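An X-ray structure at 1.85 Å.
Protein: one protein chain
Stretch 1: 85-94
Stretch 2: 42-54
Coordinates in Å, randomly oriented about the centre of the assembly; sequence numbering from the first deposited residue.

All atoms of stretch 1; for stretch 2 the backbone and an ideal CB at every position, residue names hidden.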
ATOM      1  N   ILE A  85       0.857   2.952 -10.382  1.00 26.38           N
ATOM      2  CA  ILE A  85       0.123   4.223 -10.217  1.00 26.32           C
ATOM      3  C   ILE A  85       1.090   5.374  -9.914  1.00 26.64           C
ATOM      4  O   ILE A  85       0.910   6.479 -10.431  1.00 26.45           O
ATOM      5  CB  ILE A  85      -1.052   4.102  -9.186  1.00 26.76           C
ATOM      6  CG1 ILE A  85      -1.994   5.312  -9.241  1.00 32.16           C
ATOM      7  CG2 ILE A  85      -0.594   3.869  -7.757  1.00 25.25           C
ATOM      8  CD1 ILE A  85      -2.471   5.687 -10.574  1.00 26.41           C
ATOM      9  N   VAL A  86       2.104   5.131  -9.078  1.00 26.64           N
ATOM     10  CA  VAL A  86       3.054   6.169  -8.689  1.00 26.43           C
ATOM     11  C   VAL A  86       3.814   6.686  -9.898  1.00 27.44           C
ATOM     12  O   VAL A  86       3.828   7.890 -10.173  1.00 24.63           O
ATOM     13  CB  VAL A  86       4.024   5.687  -7.551  1.00 26.88           C
ATOM     14  CG1 VAL A  86       5.217   6.665  -7.383  1.00 25.33           C
ATOM     15  CG2 VAL A  86       3.285   5.489  -6.238  1.00 27.75           C
ATOM     16  N   LEU A  87       4.421   5.774 -10.640  1.00 26.81           N
ATOM     17  CA  LEU A  87       5.211   6.118 -11.829  1.00 26.42           C
ATOM     18  C   LEU A  87       4.366   6.714 -12.973  1.00 25.84           C
ATOM     19  O   LEU A  87       4.765   7.654 -13.637  1.00 26.57           O
ATOM     20  CB  LEU A  87       6.012   4.912 -12.276  1.00 27.91           C
ATOM     21  CG  LEU A  87       6.974   4.246 -11.249  1.00 25.29           C
ATOM     22  CD1 LEU A  87       7.772   3.141 -11.925  1.00 25.99           C
ATOM     23  CD2 LEU A  87       7.968   5.204 -10.566  1.00 25.35           C
ATOM     24  N   TYR A  88       3.186   6.163 -13.170  1.00 26.56           N
ATOM     25  CA  TYR A  88       2.234   6.631 -14.171  1.00 25.49           C
ATOM     26  C   TYR A  88       1.800   8.064 -13.914  1.00 24.96           C
ATOM     27  O   TYR A  88       1.801   8.899 -14.826  1.00 25.34           O
ATOM     28  CB  TYR A  88       0.987   5.716 -14.162  1.00 25.97           C
ATOM     29  CG  TYR A  88       0.012   6.061 -15.270  1.00 25.48           C
ATOM     30  CD1 TYR A  88       0.173   5.523 -16.552  1.00 25.55           C
ATOM     31  CD2 TYR A  88      -1.053   6.940 -15.062  1.00 24.30           C
ATOM     32  CE1 TYR A  88      -0.713   5.830 -17.567  1.00 27.30           C
ATOM     33  CE2 TYR A  88      -1.939   7.220 -16.086  1.00 21.91           C
ATOM     34  CZ  TYR A  88      -1.756   6.674 -17.318  1.00 26.74           C
ATOM     35  OH  TYR A  88      -2.627   6.938 -18.335  1.00 25.83           O
ATOM     36  N   LEU A  89       1.402   8.347 -12.682  1.00 26.46           N
ATOM     37  CA  LEU A  89       1.019   9.726 -12.354  1.00 26.67           C
ATOM     38  C   LEU A  89       2.212  10.675 -12.443  1.00 24.64           C
ATOM     39  O   LEU A  89       2.051  11.789 -12.904  1.00 24.92           O
ATOM     40  CB  LEU A  89       0.283   9.815 -11.017  1.00 26.92           C
ATOM     41  CG  LEU A  89      -1.063   9.131 -10.908  1.00 23.03           C
ATOM     42  CD1 LEU A  89      -1.539   9.318  -9.468  1.00 25.86           C
ATOM     43  CD2 LEU A  89      -2.048   9.688 -11.958  1.00 23.59           C
ATOM     44  N   ALA A  90       3.399  10.240 -12.018  1.00 23.98           N
ATOM     45  CA  ALA A  90       4.593  11.088 -12.150  1.00 24.58           C
ATOM     46  C   ALA A  90       4.920  11.358 -13.629  1.00 25.34           C
ATOM     47  O   ALA A  90       5.258  12.486 -13.996  1.00 23.56           O
ATOM     48  CB  ALA A  90       5.778  10.480 -11.408  1.00 23.94           C
ATOM     49  N   ARG A  91       4.814  10.339 -14.497  1.00 26.09           N
ATOM     50  CA  ARG A  91       5.056  10.533 -15.932  1.00 27.03           C
ATOM     51  C   ARG A  91       4.087  11.500 -16.545  1.00 26.13           C
ATOM     52  O   ARG A  91       4.396  12.168 -17.506  1.00 24.83           O
ATOM     53  CB  ARG A  91       4.939   9.193 -16.708  1.00 27.92           C
ATOM     54  CG  ARG A  91       6.180   8.349 -16.637  1.00 37.17           C
ATOM     55  CD  ARG A  91       7.398   8.948 -17.408  1.00 43.29           C
ATOM     56  NE  ARG A  91       7.181   8.955 -18.835  1.00 45.60           N
ATOM     57  CZ  ARG A  91       7.288   7.887 -19.627  1.00 49.64           C
ATOM     58  NH1 ARG A  91       7.646   6.702 -19.149  1.00 56.72           N
ATOM     59  NH2 ARG A  91       7.040   8.011 -20.916  1.00 53.07           N
ATOM     60  N   ASN A  92       2.901  11.575 -15.963  1.00 27.21           N
ATOM     61  CA  ASN A  92       1.845  12.459 -16.425  1.00 25.16           C
ATOM     62  C   ASN A  92       1.774  13.816 -15.696  1.00 27.04           C
ATOM     63  O   ASN A  92       0.784  14.544 -15.807  1.00 28.85           O
ATOM     64  CB  ASN A  92       0.542  11.659 -16.400  1.00 27.13           C
ATOM     65  CG  ASN A  92       0.482  10.672 -17.574  1.00 28.45           C
ATOM     66  OD1 ASN A  92       0.225  11.101 -18.672  1.00 29.44           O
ATOM     67  ND2 ASN A  92       0.781   9.386 -17.356  1.00 22.84           N
ATOM     68  N   GLY A  93       2.860  14.159 -15.007  1.00 24.42           N
ATOM     69  CA  GLY A  93       3.123  15.507 -14.531  1.00 24.22           C
ATOM     70  C   GLY A  93       2.916  15.818 -13.068  1.00 26.02           C
ATOM     71  O   GLY A  93       3.151  16.945 -12.650  1.00 24.25           O
ATOM     72  N   PHE A  94       2.496  14.831 -12.285  1.00 24.95           N
ATOM     73  CA  PHE A  94       2.239  15.020 -10.870  1.00 22.66           C
ATOM     74  C   PHE A  94       3.472  14.788 -10.005  1.00 24.38           C
ATOM     75  O   PHE A  94       4.348  13.975 -10.335  1.00 26.27           O
ATOM     76  CB  PHE A  94       1.108  14.121 -10.381  1.00 23.77           C
ATOM     77  CG  PHE A  94      -0.256  14.567 -10.809  1.00 25.65           C
ATOM     78  CD1 PHE A  94      -0.772  14.182 -12.041  1.00 27.55           C
ATOM     79  CD2 PHE A  94      -1.025  15.376  -9.987  1.00 28.04           C
ATOM     80  CE1 PHE A  94      -2.009  14.620 -12.438  1.00 29.88           C
ATOM     81  CE2 PHE A  94      -2.264  15.808 -10.368  1.00 30.70           C
ATOM     82  CZ  PHE A  94      -2.773  15.436 -11.583  1.00 25.19           C
ATOM     83  N   UNK A  42       9.412  10.853  -2.901  1.00 25.03           N
ATOM     84  CA  UNK A  42       8.804  11.722  -3.894  1.00 26.16           C
ATOM     85  C   UNK A  42       9.271  11.236  -5.274  1.00 26.52           C
ATOM     86  O   UNK A  42      10.457  10.908  -5.470  1.00 28.85           O
ATOM     87  CB  UNK A  42       9.174  13.187  -3.656  1.00 26.16           C
ATOM     88  N   UNK A  43       8.334  11.173  -6.212  1.00 25.03           N
ATOM     89  CA  UNK A  43       8.662  10.876  -7.602  1.00 24.69           C
ATOM     90  C   UNK A  43       8.104  11.978  -8.500  1.00 24.74           C
ATOM     91  O   UNK A  43       6.966  12.383  -8.365  1.00 27.80           O
ATOM     92  CB  UNK A  43       8.111   9.509  -8.014  1.00 24.69           C
ATOM     93  N   UNK A  44       8.933  12.431  -9.433  1.00 22.79           N
ATOM     94  CA  UNK A  44       8.528  13.415 -10.425  1.00 25.99           C
ATOM     95  C   UNK A  44       9.366  13.258 -11.673  1.00 26.08           C
ATOM     96  O   UNK A  44      10.413  12.630 -11.664  1.00 26.05           O
ATOM     97  CB  UNK A  44       8.651  14.836  -9.871  1.00 25.99           C
ATOM     98  N   UNK A  45       8.893  13.875 -12.734  1.00 26.31           N
ATOM     99  CA  UNK A  45       9.614  13.977 -13.977  1.00 28.00           C
ATOM    100  C   UNK A  45      10.839  14.845 -13.799  1.00 31.87           C
ATOM    101  O   UNK A  45      10.829  15.778 -12.993  1.00 32.27           O
ATOM    102  CB  UNK A  45       8.713  14.533 -15.082  1.00 28.00           C
ATOM    103  N   UNK A  46      11.899  14.533 -14.542  1.00 31.87           N
ATOM    104  CA  UNK A  46      13.093  15.349 -14.585  1.00 37.03           C
ATOM    105  C   UNK A  46      12.609  16.755 -14.937  1.00 36.57           C
ATOM    106  O   UNK A  46      11.758  16.949 -15.811  1.00 38.06           O
ATOM    107  CB  UNK A  46      14.122  14.818 -15.585  1.00 37.03           C
ATOM    108  N   UNK A  47      13.091  17.745 -14.234  1.00 38.08           N
ATOM    109  CA  UNK A  47      12.609  19.093 -14.553  1.00 41.12           C
ATOM    110  C   UNK A  47      11.345  19.486 -13.805  1.00 41.81           C
ATOM    111  O   UNK A  47      10.873  20.611 -13.963  1.00 46.12           O
ATOM    112  CB  UNK A  47      12.352  19.204 -16.057  1.00 41.12           C
ATOM    113  N   UNK A  48      10.791  18.564 -13.004  1.00 38.20           N
ATOM    114  CA  UNK A  48       9.733  18.874 -12.031  1.00 33.82           C
ATOM    115  C   UNK A  48       8.339  18.443 -12.372  1.00 30.79           C
ATOM    116  O   UNK A  48       7.969  18.334 -13.520  1.00 33.06           O
ATOM    117  CB  UNK A  48       9.701  20.385 -11.796  1.00 33.82           C
ATOM    118  N   UNK A  49       7.568  18.198 -11.337  1.00 28.69           N
ATOM    119  CA  UNK A  49       6.142  17.876 -11.457  1.00 26.71           C
ATOM    120  C   UNK A  49       5.334  18.972 -10.781  1.00 26.65           C
ATOM    121  O   UNK A  49       5.892  19.972 -10.288  1.00 26.36           O
ATOM    122  CB  UNK A  49       5.826  16.511 -10.841  1.00 26.71           C
ATOM    123  N   UNK A  50       4.020  18.797 -10.757  1.00 26.26           N
ATOM    124  CA  UNK A  50       3.118  19.749 -10.134  1.00 26.76           C
ATOM    125  C   UNK A  50       2.096  19.101  -9.234  1.00 24.70           C
ATOM    126  O   UNK A  50       1.848  17.914  -9.306  1.00 25.14           O
ATOM    127  CB  UNK A  50       2.400  20.565 -11.210  1.00 26.76           C
ATOM    128  N   UNK A  51       1.534  19.924  -8.355  1.00 23.36           N
ATOM    129  CA  UNK A  51       0.508  19.521  -7.400  1.00 23.89           C
ATOM    130  C   UNK A  51       1.088  18.534  -6.414  1.00 24.06           C
ATOM    131  O   UNK A  51       2.305  18.530  -6.187  1.00 25.82           O
ATOM    132  CB  UNK A  51      -0.702  18.916  -8.114  1.00 23.89           C
ATOM    133  N   UNK A  52       0.211  17.727  -5.823  1.00 23.10           N
ATOM    134  CA  UNK A  52       0.636  16.750  -4.819  1.00 26.00           C
ATOM    135  C   UNK A  52      -0.383  15.626  -4.642  1.00 24.65           C
ATOM    136  O   UNK A  52      -1.556  15.877  -4.345  1.00 23.47           O
ATOM    137  CB  UNK A  52       0.873  17.447  -3.478  1.00 26.00           C
ATOM    138  N   UNK A  53       0.084  14.391  -4.852  1.00 25.53           N
ATOM    139  CA  UNK A  53      -0.662  13.169  -4.564  1.00 25.40           C
ATOM    140  C   UNK A  53       0.154  12.345  -3.603  1.00 24.66           C
ATOM    141  O   UNK A  53       1.300  12.052  -3.903  1.00 24.83           O
ATOM    142  CB  UNK A  53      -0.975  12.380  -5.837  1.00 25.40           C
ATOM    143  N   UNK A  54      -0.436  11.967  -2.473  1.00 23.52           N
ATOM    144  CA  UNK A  54       0.206  11.065  -1.520  1.00 24.80           C
ATOM    145  C   UNK A  54      -0.540   9.725  -1.562  1.00 25.48           C
ATOM    146  O   UNK A  54      -1.784   9.664  -1.422  1.00 24.02           O
ATOM    147  CB  UNK A  54       0.208  11.656  -0.109  1.00 24.80           C
TER

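Position 42 lies in a strand, with CA-to-CB pointing away from stretch 1. Nothing of stretch 1 constrains it, so many side chains would suit. It is Lys-42, extended, its NZ hydrogen-bonded elsewhere in the structure.

Position 43 points toward the helix. Its ideal CB is 4.1 Å from Val-86 CG1 and 4.2 Å from Ala-90 CB, with Leu-87 CD2 a little farther. These neighbours are apolar, so a compact aliphatic residue fits well. It is Val-43. Its CG1 packs 3.5 Å from Ala-90 CB and its CG2 3.8 Å from Val-86 CG1.

At position 44 CA-to-CB points sideways, and Ala-90 CB lies near the backbone. Stretch 1 favours no particular side chain. The residue is Asn-44, whose end leads away; its ND2 donates to the backbone O of residue 45 at 2.8 Å.

Position 45 also points sideways, with its ideal CB 4.2 Å from Ala-90 O. Beyond lie Arg-91, the last helical residue, and Gly-93 in the loop that follows. A longer side chain could reach them, aliphatic ones included. Leu-45 does so: its CG is 3.4 Å from Ala-90 O and its CD2 4.2 Å from Arg-91 CD. A water accepts from Leu-45 N and donates to Ala-90 O and Phe-94 O, linking the backbones.

Positions 46 to 48 complete a type II turn begun at 45 and leave stretch 1. Position 46 is free to vary and holds Ile-46. Positions 47 and 48 have positive phi, and a CB would jam against the preceding carbonyl O; glycine is called for. They are Gly-47 and Gly-48.

At position 49 an ideal CB would sit 3.0 Å from Phe-94 O, a clash, and 3.3 Å from Gly-93 O. Glycine suits best, and Gly-49 is found.

Position 50 is held by its backbone: its N donates to Gly-93 O at 2.8 Å, in a parallel bridge with Phe-94. CA-to-CB points sideways, and the ideal CB is 4.0 Å from Gly-93 O. A polar side chain could use that acceptor, directly or through a water, though others would fit. It is Asn-50; a water donates to both Asn-50 OD1 and Gly-93 O.

Position 51 has phi 65°, and its ideal CB is 4.0 Å from Phe-94 CD2. Glycine, Asn or Asp would suit such angles. Asp-51 is present; its OD1 accepts from the backbone N of residue 52 at 2.8 Å.

Position 52 points away and is unconstrained by stretch 1; it is Ala-52.

Position 53 points toward Leu-89 and Phe-94, inviting an aliphatic residue. Val-53 places CG2 3.8 Å from Phe-94 CD2 and CG1 4.4 Å from Leu-89 CD1.

Position 54 is out of reach and holds Leu-54.

Stretch 2, residues 42-54: KVNLIGGGNDAVL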
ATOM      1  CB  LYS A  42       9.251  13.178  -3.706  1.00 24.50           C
ATOM      2  CG  LYS A  42       8.602  14.180  -4.669  1.00 23.98           C
ATOM      3  CD  LYS A  42       9.210  15.537  -4.528  1.00 25.32           C
ATOM      4  CE  LYS A  42       8.572  16.559  -5.439  1.00 22.30           C
ATOM      5  NZ  LYS A  42       9.159  17.872  -5.155  1.00 22.71           N
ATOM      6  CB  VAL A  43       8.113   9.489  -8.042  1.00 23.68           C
ATOM      7  CG1 VAL A  43       8.434   9.148  -9.546  1.00 23.27           C
ATOM      8  CG2 VAL A  43       8.626   8.371  -7.065  1.00 24.61           C
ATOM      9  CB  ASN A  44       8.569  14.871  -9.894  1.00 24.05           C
ATOM     10  CG  ASN A  44       9.930  15.288  -9.316  1.00 27.83           C
ATOM     11  OD1 ASN A  44      10.132  15.229  -8.121  1.00 29.89           O
ATOM     12  ND2 ASN A  44      10.828  15.703 -10.152  1.00 26.54           N
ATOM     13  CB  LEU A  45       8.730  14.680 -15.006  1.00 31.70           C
ATOM     14  CG  LEU A  45       7.767  13.920 -15.865  1.00 33.26           C
ATOM     15  CD1 LEU A  45       6.978  14.934 -16.682  1.00 30.02           C
ATOM     16  CD2 LEU A  45       8.492  12.940 -16.804  1.00 31.14           C
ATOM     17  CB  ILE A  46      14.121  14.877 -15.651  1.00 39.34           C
ATOM     18  CG1 ILE A  46      14.839  13.607 -15.234  1.00 46.60           C
ATOM     19  CG2 ILE A  46      15.212  15.910 -15.849  1.00 46.29           C
ATOM     20  CD1 ILE A  46      15.728  13.083 -16.349  1.00 41.20           C
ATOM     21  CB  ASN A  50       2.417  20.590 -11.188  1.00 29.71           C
ATOM     22  CG  ASN A  50       3.347  21.597 -11.822  1.00 31.90           C
ATOM     23  OD1 ASN A  50       3.698  21.445 -12.978  1.00 42.51           O
ATOM     24  ND2 ASN A  50       3.791  22.598 -11.060  1.00 31.12           N
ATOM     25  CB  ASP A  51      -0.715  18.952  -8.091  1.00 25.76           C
ATOM     26  CG  ASP A  51      -2.004  19.308  -7.379  1.00 29.68           C
ATOM     27  OD1 ASP A  51      -2.193  19.034  -6.160  1.00 31.39           O
ATOM     28  OD2 ASP A  51      -2.860  19.870  -8.072  1.00 29.94           O
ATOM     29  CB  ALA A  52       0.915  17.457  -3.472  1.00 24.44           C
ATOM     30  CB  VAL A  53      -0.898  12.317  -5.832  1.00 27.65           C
ATOM     31  CG1 VAL A  53      -1.724  11.138  -5.479  1.00 25.91           C
ATOM     32  CG2 VAL A  53      -1.573  13.190  -6.932  1.00 21.55           C
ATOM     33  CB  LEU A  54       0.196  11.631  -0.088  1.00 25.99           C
ATOM     34  CG  LEU A  54       0.552  10.692   1.080  1.00 22.65           C
ATOM     35  CD1 LEU A  54       2.035  10.223   0.924  1.00 23.78           C
ATOM     36  CD2 LEU A  54       0.258  11.372   2.414  1.00 24.38           C
TER
HETATM   37  O   HOH W   1       6.028  14.526 -12.422  1.00 24.17           O
HETATM   38  O   HOH W   2       3.553  18.981 -14.274  1.00 36.61           O
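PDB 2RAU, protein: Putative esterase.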